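Local coordinates for isoaspartyl dipeptidase (Fervidobacterium islandicum, PDB 7CDH) that hydrolyses isoaspartyl (beta-aspartyl) dipeptides as a zinc-dependent M38 metallopeptidase and acts in protein repair, at the interface of chains A and B and the interface of chains A and C. Numbering follows the deposited sequence. Chains: chain A/B/C, Isoaspartyl dipeptidase.

Contacts 1 and 2 lie on one subunit, chain A, which meets chain B at contact 1 and chain C at contact 2. The centres of their C-alpha atoms are about 29 Å apart, and they share no residue. Contact 1 sets loops of chain A against helices 141-147 and 169-186 of chain B and is mainly polar; contact 2 packs helix 106-118 on the 3-10 helix 73-75 of chain C and is mostly apolar. The A–C interface is two-fold, giving contact 2 a twin; the A–B interface is not an exact two-fold. Two separate surfaces are consistent with the deposited assembly of eight copies.

Contact 1: the interface of chains A and B. Residues chain A 131-133, 165; chain B 142, 174, 177-178.
A:Arg131 reaches from a loop of chain A to B:Asp178 on helix 169-186, and its length suits that span. From CB, with CG anti to the backbone N (chi1 -180°), the stem runs extended through CG and CD to NE. The CD methylene meets the methyl CE of B:Met142 at 3.8 Å, the two side chains sliding past each other in opposite directions; a flexible thioether fits beside an aliphatic arginine stem. Beyond it, NE gives a nearly straight hydrogen bond to OD1 of B:Asp178 at 3.0 Å. CZ then carries NH2 to the other oxygen, completing the side-on grip with a salt bridge to OD2 of B:Asp178, 2.5 Å long. The planes are 47° apart, so this is no flat pair: OD1 is met from above the carboxylate plane, OD2 on its syn side.

A second arginine works in the other direction. B:Arg174, bent at its middle torsions, turns its NE to the backbone O of A:Ser165 at 2.8 Å, in the carbonyl plane on a lone pair. Its NH2 reaches the same oxygen from above that plane, 3.0 Å away. The backbone O of A:Val132 lies over the guanidinium face. A:Ser165 OG ties its own loop to that of A:Val132, donating to A:Val132 O and accepting from A:Val132 N, and so helps position both carbonyls. Together the arginine grips fasten loops of chain A to a helix of chain B, probably helping to hold neighbouring subunits together.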
# COMPACT_ATOMS: atom_id res chain seq x y z
N ARG A 131 -16.37 -13.51 -8.50
CA ARG A 131 -14.99 -13.40 -9.01
C ARG A 131 -13.99 -13.96 -7.99
O ARG A 131 -14.12 -13.72 -6.81
CB ARG A 131 -14.64 -11.95 -9.28
CG ARG A 131 -13.23 -11.78 -9.81
CD ARG A 131 -13.11 -10.42 -10.43
NE ARG A 131 -11.82 -10.24 -11.03
CZ ARG A 131 -10.72 -9.90 -10.38
NH1 ARG A 131 -10.74 -9.71 -9.07
NH2 ARG A 131 -9.60 -9.78 -11.07
N VAL A 132 -13.01 -14.67 -8.50
CA VAL A 132 -11.77 -15.06 -7.78
C VAL A 132 -10.65 -14.17 -8.33
O VAL A 132 -10.55 -14.05 -9.56
CB VAL A 132 -11.51 -16.55 -8.01
CG1 VAL A 132 -10.10 -16.94 -7.63
CG2 VAL A 132 -12.55 -17.40 -7.30
N PRO A 133 -9.81 -13.49 -7.51
CA PRO A 133 -9.82 -13.54 -6.05
C PRO A 133 -10.98 -12.75 -5.43
O PRO A 133 -11.37 -11.71 -5.95
CB PRO A 133 -8.50 -12.83 -5.64
CG PRO A 133 -8.22 -11.86 -6.73
CD PRO A 133 -8.81 -12.50 -7.99
N SER A 165 -14.27 -16.00 -13.20
CA SER A 165 -12.97 -15.36 -13.46
C SER A 165 -11.97 -16.44 -13.85
O SER A 165 -10.79 -16.21 -13.76
CB SER A 165 -12.54 -14.59 -12.29
OG SER A 165 -12.22 -15.44 -11.21
N MET B 142 -11.20 -4.49 -14.89
CA MET B 142 -12.66 -4.61 -14.78
C MET B 142 -13.22 -3.27 -14.30
O MET B 142 -14.23 -2.84 -14.85
CB MET B 142 -13.07 -5.73 -13.85
CG MET B 142 -14.55 -5.93 -13.84
SD MET B 142 -15.11 -7.19 -12.67
CE MET B 142 -14.55 -8.69 -13.47
N ARG B 174 -7.54 -14.94 -16.87
CA ARG B 174 -8.03 -14.01 -15.84
C ARG B 174 -8.37 -12.67 -16.52
O ARG B 174 -9.50 -12.16 -16.28
CB ARG B 174 -6.99 -13.89 -14.73
CG ARG B 174 -7.33 -12.85 -13.66
CD ARG B 174 -8.61 -13.07 -12.87
NE ARG B 174 -8.90 -14.48 -12.67
CZ ARG B 174 -8.24 -15.27 -11.83
NH1 ARG B 174 -7.24 -14.79 -11.10
NH2 ARG B 174 -8.59 -16.55 -11.75
N ALA B 177 -11.47 -13.03 -18.82
CA ALA B 177 -12.69 -13.15 -17.98
C ALA B 177 -13.04 -11.80 -17.33
O ALA B 177 -14.22 -11.48 -17.25
CB ALA B 177 -12.54 -14.22 -16.94
N ASP B 178 -12.04 -11.03 -16.92
CA ASP B 178 -12.28 -9.72 -16.25
C ASP B 178 -12.86 -8.73 -17.28
O ASP B 178 -13.83 -8.06 -16.97
CB ASP B 178 -11.02 -9.24 -15.53
CG ASP B 178 -10.74 -10.01 -14.23
OD1 ASP B 178 -11.56 -10.94 -13.89
OD2 ASP B 178 -9.69 -9.69 -13.55

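Contact 2: the interface of chains A and C. Residues chain A 110-111, 114-115, 118; chain C 73-74.
Helix 106-118 of chain A presents A:Ala111, A:Lys114, A:Ser115 and A:Ser118, spaced three or four residues apart, along one side to the 3-10 turn of chain C that begins at C:Phe73. With its CG anti to the carbonyl carbon (chi1 -65°), C:Phe73 turns toward that helix and lays one face of its ring against it, the ring axis oblique to the helix. CB and CG of A:Lys114 both lie over this face, displaced toward the rim, with CB nearest CD2 of C:Phe73 at 3.4 Å. On the same face, A:Ala111 slants over the CD1 side of the rim, its CA 3.7 Å from CD1 of C:Phe73. Alanine suits this place because its short side chain lets a flat aromatic group come close to the helix backbone.

CG of A:Lys114 also covers a face of the A:Tyr110 ring. Lysine thus serves here through its aliphatic stem, which fills the angle between two aromatic rings. At the far end of the C:Phe73 ring, CZ approaches CE2 of A:Tyr110 at 3.9 Å, the two side chains crossing obliquely. Replacing C:Phe73 by an alanine would probably open a gap beneath A:Ala111 and A:Lys114 and leave the lysine stem without its support on that side.

Further along, A:Ser115 CB lies beside the backbone O of C:Phe73, a short side chain suiting the close approach of the two backbones. Beyond the apolar patch, A:Ser118 offers a short hydroxyl to the carboxylate of C:Glu74, a poorly ordered residue whose position is less certain. As modelled, OG of A:Ser118 donates to OE2 of C:Glu74 at 3.1 Å, approaching from above the carboxylate, 59° out of its plane.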
# COMPACT_ATOMS: atom_id res chain seq x y z
N TYR A 110 -24.06 -6.11 4.13
CA TYR A 110 -24.08 -6.16 5.61
C TYR A 110 -25.21 -5.25 6.11
O TYR A 110 -25.99 -5.66 6.99
CB TYR A 110 -22.70 -5.74 6.12
CG TYR A 110 -22.60 -5.66 7.62
CD1 TYR A 110 -22.30 -6.79 8.35
CD2 TYR A 110 -22.77 -4.47 8.32
CE1 TYR A 110 -22.22 -6.77 9.73
CE2 TYR A 110 -22.67 -4.42 9.70
CZ TYR A 110 -22.41 -5.59 10.41
OH TYR A 110 -22.28 -5.65 11.77
N ALA A 111 -25.22 -4.00 5.63
CA ALA A 111 -26.17 -2.95 6.07
C ALA A 111 -27.60 -3.46 5.80
O ALA A 111 -28.42 -3.38 6.72
CB ALA A 111 -25.90 -1.63 5.38
N LYS A 114 -28.59 -6.15 8.10
CA LYS A 114 -28.86 -5.59 9.45
C LYS A 114 -30.25 -4.96 9.49
O LYS A 114 -30.90 -5.06 10.55
CB LYS A 114 -27.85 -4.51 9.86
CG LYS A 114 -26.54 -5.08 10.35
CD LYS A 114 -26.71 -5.70 11.68
CE LYS A 114 -25.42 -5.98 12.39
NZ LYS A 114 -25.59 -5.73 13.84
N SER A 115 -30.68 -4.34 8.39
CA SER A 115 -32.00 -3.67 8.40
C SER A 115 -33.11 -4.73 8.28
O SER A 115 -34.14 -4.55 8.98
CB SER A 115 -32.11 -2.57 7.39
OG SER A 115 -32.08 -3.09 6.10
N SER A 118 -33.62 -5.96 11.75
CA SER A 118 -34.30 -4.97 12.61
C SER A 118 -35.80 -5.12 12.47
O SER A 118 -36.49 -4.89 13.46
CB SER A 118 -33.89 -3.57 12.28
OG SER A 118 -32.71 -3.30 12.97
N PHE C 73 -29.28 1.14 10.92
CA PHE C 73 -29.45 0.44 9.62
C PHE C 73 -30.92 0.42 9.15
O PHE C 73 -31.14 0.39 7.91
CB PHE C 73 -28.89 -0.98 9.73
CG PHE C 73 -27.40 -1.05 9.98
CD1 PHE C 73 -26.52 -0.63 8.99
CD2 PHE C 73 -26.90 -1.53 11.17
CE1 PHE C 73 -25.15 -0.69 9.21
CE2 PHE C 73 -25.53 -1.62 11.37
CZ PHE C 73 -24.67 -1.20 10.39
N GLU C 74 -31.87 0.46 10.08
CA GLU C 74 -33.35 0.49 9.80
C GLU C 74 -33.78 1.84 9.21
O GLU C 74 -34.89 1.94 8.73
CB GLU C 74 -34.21 0.21 11.04
CG GLU C 74 -33.84 1.02 12.28
CD GLU C 74 -32.58 0.59 13.04
OE1 GLU C 74 -32.30 1.20 14.11
OE2 GLU C 74 -31.84 -0.34 12.56